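Local coordinates for 5' nucleotidase family protein (Staphylococcus aureus subsp. aureus, PDB 4Q7F) that belongs to the 5'-nucleotidase family and pairs a metal-holding calcineurin-like phosphoesterase domain with a C-terminal domain, both lining one ligand pocket, at residues Y206-K212 with N227-L233; L162-P168 with F181-I187; G439-T443 with V454-Q460. All coordinates share one frame; numbering follows the deposited sequence.

Interaction 1. Residues Y206-K212 with N227-L233. With MG (magnesium ion), chain B.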
loop_
_atom_site.group_PDB
_atom_site.type_symbol
_atom_site.label_atom_id
_atom_site.label_comp_id
_atom_site.label_asym_id
_atom_site.label_seq_id
_atom_site.Cartn_x
_atom_site.Cartn_y
_atom_site.Cartn_z
ATOM N N TYR A 206 1.762 -10.714 11.092
ATOM C CA TYR A 206 0.531 -10.121 10.627
ATOM C C TYR A 206 0.773 -9.008 9.641
ATOM O O TYR A 206 1.418 -8.021 9.975
ATOM C CB TYR A 206 -0.192 -9.583 11.862
ATOM C CG TYR A 206 -1.445 -8.766 11.629
ATOM C CD1 TYR A 206 -2.451 -9.198 10.767
ATOM C CD2 TYR A 206 -1.666 -7.606 12.363
ATOM C CE1 TYR A 206 -3.619 -8.461 10.610
ATOM C CE2 TYR A 206 -2.817 -6.868 12.212
ATOM C CZ TYR A 206 -3.793 -7.296 11.339
ATOM O OH TYR A 206 -4.932 -6.545 11.211
ATOM N N HIS A 207 0.305 -9.174 8.405
ATOM C CA HIS A 207 0.418 -8.101 7.475
ATOM C C HIS A 207 -0.761 -7.168 7.764
ATOM O O HIS A 207 -1.782 -7.252 7.125
ATOM C CB HIS A 207 0.367 -8.516 6.032
ATOM C CG HIS A 207 0.636 -7.366 5.128
ATOM N ND1 HIS A 207 1.909 -6.999 4.775
ATOM C CD2 HIS A 207 -0.183 -6.417 4.622
ATOM C CE1 HIS A 207 1.863 -5.917 4.024
ATOM N NE2 HIS A 207 0.608 -5.542 3.921
ATOM N N GLY A 208 -0.588 -6.339 8.783
ATOM C CA GLY A 208 -1.582 -5.391 9.231
ATOM C C GLY A 208 -0.888 -4.620 10.338
ATOM O O GLY A 208 0.248 -4.979 10.734
ATOM N N GLY A 209 -1.552 -3.593 10.855
ATOM C CA GLY A 209 -0.957 -2.751 11.888
ATOM C C GLY A 209 -1.793 -2.497 13.129
ATOM O O GLY A 209 -2.593 -3.346 13.550
ATOM N N PHE A 210 -1.615 -1.306 13.696
ATOM C CA PHE A 210 -2.249 -0.939 14.945
ATOM C C PHE A 210 -3.274 0.161 14.761
ATOM O O PHE A 210 -2.985 1.214 14.182
ATOM C CB PHE A 210 -1.187 -0.531 15.964
ATOM C CG PHE A 210 -0.134 -1.578 16.153
ATOM C CD1 PHE A 210 -0.450 -2.772 16.782
ATOM C CD2 PHE A 210 1.136 -1.410 15.637
ATOM C CE1 PHE A 210 0.500 -3.768 16.928
ATOM C CE2 PHE A 210 2.100 -2.410 15.781
ATOM C CZ PHE A 210 1.777 -3.590 16.424
ATOM N N GLU A 211 -4.464 -0.124 15.282
ATOM C CA GLU A 211 -5.622 0.760 15.203
ATOM C C GLU A 211 -5.731 1.680 16.428
ATOM O O GLU A 211 -6.534 2.631 16.439
ATOM C CB GLU A 211 -6.895 -0.070 15.025
ATOM C CG GLU A 211 -7.392 -0.862 16.241
ATOM C CD GLU A 211 -6.592 -2.106 16.590
ATOM O OE1 GLU A 211 -5.432 -2.244 16.150
ATOM O OE2 GLU A 211 -7.138 -2.951 17.339
ATOM N N LYS A 212 -4.936 1.378 17.454
ATOM C CA LYS A 212 -4.850 2.187 18.674
ATOM C C LYS A 212 -3.381 2.367 19.017
ATOM O O LYS A 212 -2.545 1.544 18.633
ATOM C CB LYS A 212 -5.562 1.513 19.839
ATOM C CG LYS A 212 -7.069 1.502 19.717
ATOM C CD LYS A 212 -7.698 0.697 20.838
ATOM C CE LYS A 212 -9.206 0.693 20.731
ATOM N NZ LYS A 212 -9.808 -0.113 21.822
ATOM N N ASN A 227 -7.243 -2.840 10.658
ATOM C CA ASN A 227 -6.096 -3.080 11.512
ATOM C C ASN A 227 -6.592 -3.575 12.841
ATOM O O ASN A 227 -7.426 -2.918 13.485
ATOM C CB ASN A 227 -5.316 -1.772 11.692
ATOM C CG ASN A 227 -4.646 -1.321 10.411
ATOM O OD1 ASN A 227 -3.773 -2.011 9.890
ATOM N ND2 ASN A 227 -5.033 -0.147 9.913
ATOM N N GLU A 228 -6.087 -4.733 13.250
ATOM C CA GLU A 228 -6.516 -5.371 14.487
ATOM C C GLU A 228 -5.355 -5.688 15.427
ATOM O O GLU A 228 -5.515 -6.471 16.361
ATOM C CB GLU A 228 -7.198 -6.699 14.143
ATOM C CG GLU A 228 -8.210 -6.643 13.010
ATOM C CD GLU A 228 -8.807 -8.005 12.700
ATOM O OE1 GLU A 228 -9.430 -8.599 13.596
ATOM O OE2 GLU A 228 -8.695 -8.466 11.551
ATOM N N GLY A 229 -4.192 -5.095 15.185
ATOM C CA GLY A 229 -3.003 -5.386 15.974
ATOM C C GLY A 229 -3.112 -5.081 17.457
ATOM O O GLY A 229 -2.618 -5.847 18.290
ATOM N N TYR A 230 -3.752 -3.967 17.800
ATOM C CA TYR A 230 -3.879 -3.606 19.204
ATOM C C TYR A 230 -4.775 -4.596 19.942
ATOM O O TYR A 230 -4.407 -5.103 21.006
ATOM C CB TYR A 230 -4.392 -2.182 19.394
ATOM C CG TYR A 230 -4.373 -1.781 20.843
ATOM C CD1 TYR A 230 -5.447 -2.074 21.683
ATOM C CD2 TYR A 230 -3.275 -1.131 21.383
ATOM C CE1 TYR A 230 -5.422 -1.731 23.023
ATOM C CE2 TYR A 230 -3.246 -0.770 22.722
ATOM C CZ TYR A 230 -4.316 -1.076 23.536
ATOM O OH TYR A 230 -4.276 -0.723 24.864
ATOM N N ALA A 231 -5.947 -4.873 19.378
ATOM C CA ALA A 231 -6.881 -5.815 19.991
ATOM C C ALA A 231 -6.210 -7.184 20.170
ATOM O O ALA A 231 -6.458 -7.878 21.148
ATOM C CB ALA A 231 -8.133 -5.942 19.150
HETATM N N MSE A 232 -5.364 -7.561 19.219
HETATM C CA MSE A 232 -4.649 -8.848 19.291
HETATM C C MSE A 232 -3.686 -8.872 20.463
HETATM O O MSE A 232 -3.667 -9.826 21.253
HETATM C CB MSE A 232 -3.956 -9.103 17.960
HETATM C CG MSE A 232 -4.959 -9.544 16.897
HETATM SE SE MSE A 232 -4.266 -9.119 15.088
HETATM C CE MSE A 232 -3.482 -10.899 14.768
ATOM N N LEU A 233 -2.877 -7.829 20.601
ATOM C CA LEU A 233 -1.940 -7.747 21.726
ATOM C C LEU A 233 -2.678 -7.611 23.056
ATOM O O LEU A 233 -2.404 -8.343 24.007
ATOM C CB LEU A 233 -0.976 -6.570 21.540
ATOM C CG LEU A 233 0.108 -6.752 20.481
ATOM C CD1 LEU A 233 0.730 -5.421 20.110
ATOM C CD2 LEU A 233 1.161 -7.726 20.976
HETATM MG MG MG B . -0.425 -3.512 2.747
HETATM O O HOH W 1 -7.261 -7.134 9.822
HETATM O O HOH W 2 0.281 -1.306 2.657
#

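Interaction 2. Residues L162-P168 with F181-I187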
loop_
_atom_site.group_PDB
_atom_site.type_symbol
_atom_site.label_atom_id
_atom_site.label_comp_id
_atom_site.label_asym_id
_atom_site.label_seq_id
_atom_site.Cartn_x
_atom_site.Cartn_y
_atom_site.Cartn_z
ATOM N N LEU A 162 -0.853 -14.089 9.194
ATOM C CA LEU A 162 -2.167 -13.479 9.091
ATOM C C LEU A 162 -2.107 -12.256 8.219
ATOM O O LEU A 162 -1.061 -11.597 8.125
ATOM C CB LEU A 162 -2.661 -13.085 10.478
ATOM C CG LEU A 162 -2.961 -14.267 11.393
ATOM C CD1 LEU A 162 -3.013 -13.874 12.867
ATOM C CD2 LEU A 162 -4.238 -14.956 10.941
ATOM N N THR A 163 -3.244 -11.947 7.598
ATOM C CA THR A 163 -3.342 -10.826 6.678
ATOM C C THR A 163 -4.569 -9.946 6.985
ATOM O O THR A 163 -5.626 -10.427 7.402
ATOM C CB THR A 163 -3.448 -11.356 5.228
ATOM O OG1 THR A 163 -2.284 -12.149 4.896
ATOM C CG2 THR A 163 -3.560 -10.211 4.249
ATOM N N THR A 164 -4.415 -8.652 6.808
ATOM C CA THR A 164 -5.569 -7.722 6.983
ATOM C C THR A 164 -6.821 -8.246 6.246
ATOM O O THR A 164 -6.781 -8.616 5.056
ATOM C CB THR A 164 -5.212 -6.300 6.524
ATOM O OG1 THR A 164 -6.371 -5.431 6.643
ATOM C CG2 THR A 164 -4.714 -6.306 5.078
ATOM N N GLN A 165 -7.940 -8.280 6.964
ATOM C CA GLN A 165 -9.196 -8.770 6.407
ATOM C C GLN A 165 -9.856 -7.771 5.458
ATOM O O GLN A 165 -10.776 -8.136 4.752
ATOM C CB GLN A 165 -10.196 -9.054 7.540
ATOM C CG GLN A 165 -10.677 -7.798 8.271
ATOM C CD GLN A 165 -11.480 -8.109 9.518
ATOM O OE1 GLN A 165 -12.303 -9.004 9.521
ATOM N NE2 GLN A 165 -11.252 -7.349 10.581
ATOM N N PHE A 166 -9.321 -6.560 5.368
ATOM C CA PHE A 166 -10.009 -5.456 4.674
ATOM C C PHE A 166 -9.883 -5.445 3.150
ATOM O O PHE A 166 -10.373 -4.542 2.510
ATOM C CB PHE A 166 -9.479 -4.139 5.251
ATOM C CG PHE A 166 -10.527 -3.088 5.473
ATOM C CD1 PHE A 166 -11.483 -3.271 6.453
ATOM C CD2 PHE A 166 -10.501 -1.889 4.784
ATOM C CE1 PHE A 166 -12.435 -2.307 6.702
ATOM C CE2 PHE A 166 -11.445 -0.910 5.038
ATOM C CZ PHE A 166 -12.421 -1.127 5.991
ATOM N N ILE A 167 -9.237 -6.458 2.583
ATOM C CA ILE A 167 -9.026 -6.561 1.135
ATOM C C ILE A 167 -10.261 -6.286 0.235
ATOM O O ILE A 167 -10.103 -5.647 -0.813
ATOM C CB ILE A 167 -8.302 -7.879 0.783
ATOM C CG1 ILE A 167 -6.874 -7.843 1.368
ATOM C CG2 ILE A 167 -8.253 -8.072 -0.724
ATOM C CD1 ILE A 167 -6.072 -9.152 1.346
ATOM N N PRO A 168 -11.484 -6.766 0.619
ATOM C CA PRO A 168 -12.673 -6.461 -0.181
ATOM C C PRO A 168 -12.953 -4.978 -0.369
ATOM O O PRO A 168 -13.607 -4.606 -1.337
ATOM C CB PRO A 168 -13.813 -7.134 0.613
ATOM C CG PRO A 168 -13.138 -8.305 1.251
ATOM C CD PRO A 168 -11.793 -7.757 1.666
ATOM N N PHE A 181 -12.264 -13.691 3.553
ATOM C CA PHE A 181 -11.310 -13.039 4.451
ATOM C C PHE A 181 -11.813 -13.019 5.878
ATOM O O PHE A 181 -12.792 -12.351 6.187
ATOM C CB PHE A 181 -11.050 -11.607 3.984
ATOM C CG PHE A 181 -10.634 -11.526 2.558
ATOM C CD1 PHE A 181 -11.590 -11.527 1.547
ATOM C CD2 PHE A 181 -9.302 -11.490 2.212
ATOM C CE1 PHE A 181 -11.210 -11.492 0.214
ATOM C CE2 PHE A 181 -8.916 -11.457 0.885
ATOM C CZ PHE A 181 -9.869 -11.451 -0.114
ATOM N N HIS A 182 -11.128 -13.718 6.770
ATOM C CA HIS A 182 -11.563 -13.751 8.160
ATOM C C HIS A 182 -10.761 -12.797 9.047
ATOM O O HIS A 182 -9.590 -12.499 8.777
ATOM C CB HIS A 182 -11.445 -15.180 8.705
ATOM C CG HIS A 182 -12.246 -16.184 7.938
ATOM N ND1 HIS A 182 -13.548 -16.499 8.256
ATOM C CD2 HIS A 182 -11.923 -16.954 6.873
ATOM C CE1 HIS A 182 -14.001 -17.407 7.410
ATOM N NE2 HIS A 182 -13.032 -17.704 6.565
ATOM N N SER A 183 -11.411 -12.303 10.099
ATOM C CA SER A 183 -10.754 -11.448 11.083
ATOM C C SER A 183 -9.452 -12.090 11.589
ATOM O O SER A 183 -9.461 -13.254 11.997
ATOM C CB SER A 183 -11.676 -11.262 12.280
ATOM O OG SER A 183 -10.953 -10.779 13.397
ATOM N N ALA A 184 -8.357 -11.332 11.580
ATOM C CA ALA A 184 -7.071 -11.827 12.067
ATOM C C ALA A 184 -7.164 -12.083 13.562
ATOM O O ALA A 184 -6.571 -13.026 14.066
ATOM C CB ALA A 184 -5.954 -10.844 11.768
ATOM N N PHE A 185 -7.930 -11.260 14.262
ATOM C CA PHE A 185 -8.122 -11.446 15.694
ATOM C C PHE A 185 -8.796 -12.782 15.986
ATOM O O PHE A 185 -8.373 -13.521 16.888
ATOM C CB PHE A 185 -8.994 -10.324 16.269
ATOM C CG PHE A 185 -9.280 -10.473 17.738
ATOM C CD1 PHE A 185 -10.236 -11.366 18.181
ATOM C CD2 PHE A 185 -8.596 -9.717 18.673
ATOM C CE1 PHE A 185 -10.497 -11.516 19.530
ATOM C CE2 PHE A 185 -8.861 -9.853 20.025
ATOM C CZ PHE A 185 -9.812 -10.756 20.454
ATOM N N GLU A 186 -9.865 -13.077 15.245
ATOM C CA GLU A 186 -10.637 -14.309 15.471
ATOM C C GLU A 186 -9.843 -15.565 15.150
ATOM O O GLU A 186 -9.902 -16.540 15.891
ATOM C CB GLU A 186 -11.934 -14.309 14.670
ATOM C CG GLU A 186 -12.905 -13.209 15.068
ATOM C CD GLU A 186 -14.188 -13.244 14.265
ATOM O OE1 GLU A 186 -14.446 -14.263 13.576
ATOM O OE2 GLU A 186 -14.939 -12.249 14.332
ATOM N N ILE A 187 -9.115 -15.551 14.041
ATOM C CA ILE A 187 -8.316 -16.721 13.674
ATOM C C ILE A 187 -7.191 -16.930 14.695
ATOM O O ILE A 187 -6.888 -18.067 15.074
ATOM C CB ILE A 187 -7.784 -16.616 12.237
ATOM C CG1 ILE A 187 -8.952 -16.573 11.250
ATOM C CG2 ILE A 187 -6.863 -17.783 11.914
ATOM C CD1 ILE A 187 -9.939 -17.725 11.369
HETATM O O HOH W 3 -13.642 -10.373 7.550
#

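Interaction 3. Residues G439-T443 with V454-Q460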
loop_
_atom_site.group_PDB
_atom_site.type_symbol
_atom_site.label_atom_id
_atom_site.label_comp_id
_atom_site.label_asym_id
_atom_site.label_seq_id
_atom_site.Cartn_x
_atom_site.Cartn_y
_atom_site.Cartn_z
ATOM N N GLY A 439 -15.755 18.345 -13.675
ATOM C CA GLY A 439 -17.090 18.321 -14.201
ATOM C C GLY A 439 -18.066 18.937 -13.237
ATOM O O GLY A 439 -19.191 19.228 -13.618
ATOM N N VAL A 440 -17.627 19.135 -11.993
ATOM C CA VAL A 440 -18.443 19.746 -10.968
ATOM C C VAL A 440 -17.598 20.810 -10.288
ATOM O O VAL A 440 -16.435 20.567 -9.978
ATOM C CB VAL A 440 -18.956 18.713 -9.929
ATOM C CG1 VAL A 440 -17.826 17.970 -9.249
ATOM C CG2 VAL A 440 -19.830 19.361 -8.876
ATOM N N SER A 441 -18.172 22.001 -10.112
ATOM C CA SER A 441 -17.510 23.085 -9.426
ATOM C C SER A 441 -18.094 23.139 -8.020
ATOM O O SER A 441 -19.259 22.788 -7.814
ATOM C CB SER A 441 -17.676 24.427 -10.163
ATOM O OG SER A 441 -19.011 24.832 -10.171
ATOM N N TYR A 442 -17.284 23.588 -7.068
ATOM C CA TYR A 442 -17.657 23.602 -5.645
ATOM C C TYR A 442 -16.725 24.452 -4.800
ATOM O O TYR A 442 -15.620 24.814 -5.202
ATOM C CB TYR A 442 -17.675 22.163 -5.095
ATOM C CG TYR A 442 -16.391 21.386 -5.354
ATOM C CD1 TYR A 442 -16.147 20.802 -6.598
ATOM C CD2 TYR A 442 -15.430 21.202 -4.350
ATOM C CE1 TYR A 442 -14.969 20.090 -6.843
ATOM C CE2 TYR A 442 -14.261 20.491 -4.596
ATOM C CZ TYR A 442 -14.037 19.932 -5.845
ATOM O OH TYR A 442 -12.865 19.216 -6.089
ATOM N N THR A 443 -17.200 24.753 -3.603
ATOM C CA THR A 443 -16.506 25.552 -2.651
ATOM C C THR A 443 -16.445 24.738 -1.373
ATOM O O THR A 443 -17.469 24.202 -0.919
ATOM C CB THR A 443 -17.288 26.849 -2.328
ATOM O OG1 THR A 443 -17.437 27.642 -3.512
ATOM C CG2 THR A 443 -16.547 27.660 -1.270
ATOM N N VAL A 454 -19.166 21.504 1.980
ATOM C CA VAL A 454 -19.253 21.682 0.530
ATOM C C VAL A 454 -20.452 22.584 0.177
ATOM O O VAL A 454 -21.534 22.325 0.606
ATOM C CB VAL A 454 -19.371 20.347 -0.190
ATOM C CG1 VAL A 454 -19.484 20.554 -1.697
ATOM C CG2 VAL A 454 -18.167 19.458 0.123
ATOM N N SER A 455 -20.183 23.639 -0.585
ATOM C CA SER A 455 -21.173 24.624 -1.009
ATOM C C SER A 455 -21.025 24.925 -2.488
ATOM O O SER A 455 -20.019 24.562 -3.124
ATOM C CB SER A 455 -20.963 25.924 -0.242
ATOM O OG SER A 455 -21.311 25.780 1.117
ATOM N N ASN A 456 -22.045 25.587 -3.017
ATOM C CA ASN A 456 -22.070 26.075 -4.395
ATOM C C ASN A 456 -21.856 25.013 -5.484
ATOM O O ASN A 456 -21.249 25.312 -6.522
ATOM C CB ASN A 456 -21.003 27.170 -4.537
ATOM C CG ASN A 456 -21.122 28.248 -3.473
ATOM O OD1 ASN A 456 -20.179 28.466 -2.693
ATOM N ND2 ASN A 456 -22.298 28.916 -3.407
HETATM N N MSE A 457 -22.384 23.804 -5.284
HETATM C CA MSE A 457 -22.151 22.718 -6.262
HETATM C C MSE A 457 -22.874 22.971 -7.566
HETATM O O MSE A 457 -24.059 23.231 -7.562
HETATM C CB MSE A 457 -22.612 21.369 -5.729
HETATM C CG MSE A 457 -21.730 20.825 -4.630
HETATM SE SE MSE A 457 -22.372 19.017 -4.180
HETATM C CE MSE A 457 -21.960 18.153 -5.875
HETATM N N MSE A 458 -22.163 22.874 -8.686
HETATM C CA MSE A 458 -22.759 23.106 -9.988
HETATM C C MSE A 458 -22.208 22.168 -11.007
HETATM O O MSE A 458 -21.000 21.988 -11.102
HETATM C CB MSE A 458 -22.490 24.520 -10.512
HETATM C CG MSE A 458 -22.977 25.590 -9.553
HETATM SE SE MSE A 458 -24.922 25.824 -9.723
HETATM C CE MSE A 458 -24.824 27.141 -11.176
ATOM N N ILE A 459 -23.111 21.596 -11.800
ATOM C CA ILE A 459 -22.773 20.664 -12.879
ATOM C C ILE A 459 -23.398 21.252 -14.147
ATOM O O ILE A 459 -24.606 21.219 -14.315
ATOM C CB ILE A 459 -23.299 19.249 -12.569
ATOM C CG1 ILE A 459 -22.628 18.735 -11.295
ATOM C CG2 ILE A 459 -23.029 18.292 -13.740
ATOM C CD1 ILE A 459 -23.161 17.428 -10.761
ATOM N N GLN A 460 -22.574 21.853 -14.999
ATOM C CA GLN A 460 -23.018 22.454 -16.268
ATOM C C GLN A 460 -24.095 23.558 -16.140
ATOM O O GLN A 460 -25.222 23.419 -16.647
ATOM C CB GLN A 460 -23.477 21.375 -17.255
ATOM C CG GLN A 460 -22.372 20.400 -17.646
ATOM C CD GLN A 460 -22.832 19.329 -18.616
ATOM O OE1 GLN A 460 -24.020 19.231 -18.946
ATOM N NE2 GLN A 460 -21.888 18.507 -19.080
HETATM O O HOH W 4 -19.383 26.334 -8.325
#

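Interaction 1. Residues Y206-K212 with N227-L233
In the beta-alpha-beta unit of strand 201-207, helix 229-236 and strand 242-244, E211 reaches from the loop after the first strand to Y230 and A231 in the opening turn of the helix. Its CG sits between the backbone N and the carbonyl carbon (chi1 72°), and a second bend lays the carboxylate against the helix start. OE1 accepts from Y230 N at 2.9 Å and OE2 from A231 N at 3.0 Å, both on the syn side, though 22° out of the carboxylate plane. Two residues earlier, G209 is gripped twice: its N donates to OD1 of N227, while its O accepts from G229 N at 2.9 Å. The other arm of N227, ND2, goes to E221. Y206 OH takes the N-H of E228, the N-cap residue, at 3.0 Å, and its ring lies between G208 CA on one face and the selenium of M232 on the other, SE 4.1 Å from the centroid in a Met-aromatic contact. K212 CB covers a face of the Y230 ring. The neighbouring H207 binds magnesium through NE2 at 2.6 Å. Two helix N-terminal N-H groups held by one buried carboxylate would be expected to stabilise the negative charge of E211.

Interaction 2. Residues L162-P168 with F181-I187
The ring of F181 fills a hollow shaped by Q165, I167 and P168. Over one face lies P168, whose CD stands 4.1 Å from the ring centroid, 22° off the normal, a CH-pi contact displaced toward the rim; its CG comes to 3.6 Å from CD1 of F181. I167 meets the CD2-CE2 side of the ring and CZ, its side chain running at about a right angle to that of F181, so that CB touches CE2 at 3.6 Å while CG2 sits near CZ. At the root of the ring, the carbonyl O of Q165 lies against CB of F181. These residues follow strand 155-163, and F181 precedes helix 184-198, which leads back into strand 201-207, the parallel neighbour of 155-163 in the mixed six-stranded sheet. Here the helix start meets the strand end: L162 CB faces A184 CB at 4.2 Å, and L162 CD2 slips beside CG2 of I187 at 4.0 Å. Between the two apolar patches stands Q165. Its extended chain lies alongside S183, with OE1 at 3.3 Å from S183 CA and accepting from water 3, while NE2 turns to G225. S183 is the N-cap: with chi1 at 163° its OG swings away from its own N and back over the first turn, where it accepts from E186 N at 3.1 Å and also hydrogen-bonds with E228.

Interaction 3. Residues G439-T443 with V454-Q460
Y442, whose CB packs across the contact 4.2 Å from CG1 of V454, carries a ring that has the carbonyl carbon of V440 at its edge, in plane, and that meets the ring of F523 with the two planes about 10° apart. The second flat group, the amide of N456, is met through OD1 by T443 OG1, which donates at 3.0 Å from 19° out of the amide carbonyl plane. Both belong to the beta hairpin of strands 441-445 and 454-459, whose antiparallel register is interrupted by a beta bulge. S441 and M458 form a hydrogen-bonded pair, S441 N to M458 O and M458 N to S441 O each spanning 3.0 Å. The next such pair is T443 with S455, in which T443 N reaches S455 O at 2.9 Å and S455 N reaches T443 O at 2.8 Å. One residue, Y442, thus separates the pairs on one strand and two, N456 and M457, on the other. N456 takes a left-handed backbone conformation in this bulge, and its side chain stays beside T443. S441, T443, S455 and M458 start their side chains on one face of the sheet, though the end of M458 leads away. V440 meets I459 through CG2 and CG1, and both also touch V359 of strand 359-363, whereas V454 and M457 pack on helix 397-408. The carbonyl O of N456 lies 3.5 Å from S441 O, another acceptor, and takes its hydrogen bond from water 4 at 2.8 Å.

In the fold
Interactions 1 and 2 touch, their centres about 11 Å apart, and their first segments leave neighbouring parallel strands of one sheet. A probable hydrogen bond from H207 N to L162 O (2.8 Å) ties the strand ends, and the one between E228 OE1 and S183 OG (2.7 Å) ties the two helix starts. Through H207, interaction 1 enters the magnesium site completed by D72, N109 and H247; the side chains of N227 and I167 come within about 7 and 9 Å of the bound (2R,3S,5R)-5-(6-amino-9H-purin-9-yl)-tetrahydro-2-(hydroxymethyl)furan-3-ol. Interaction 3 lies apart in the C-terminal domain, its nearest atoms about 26 Å from interaction 1 and about 22 Å from interaction 2.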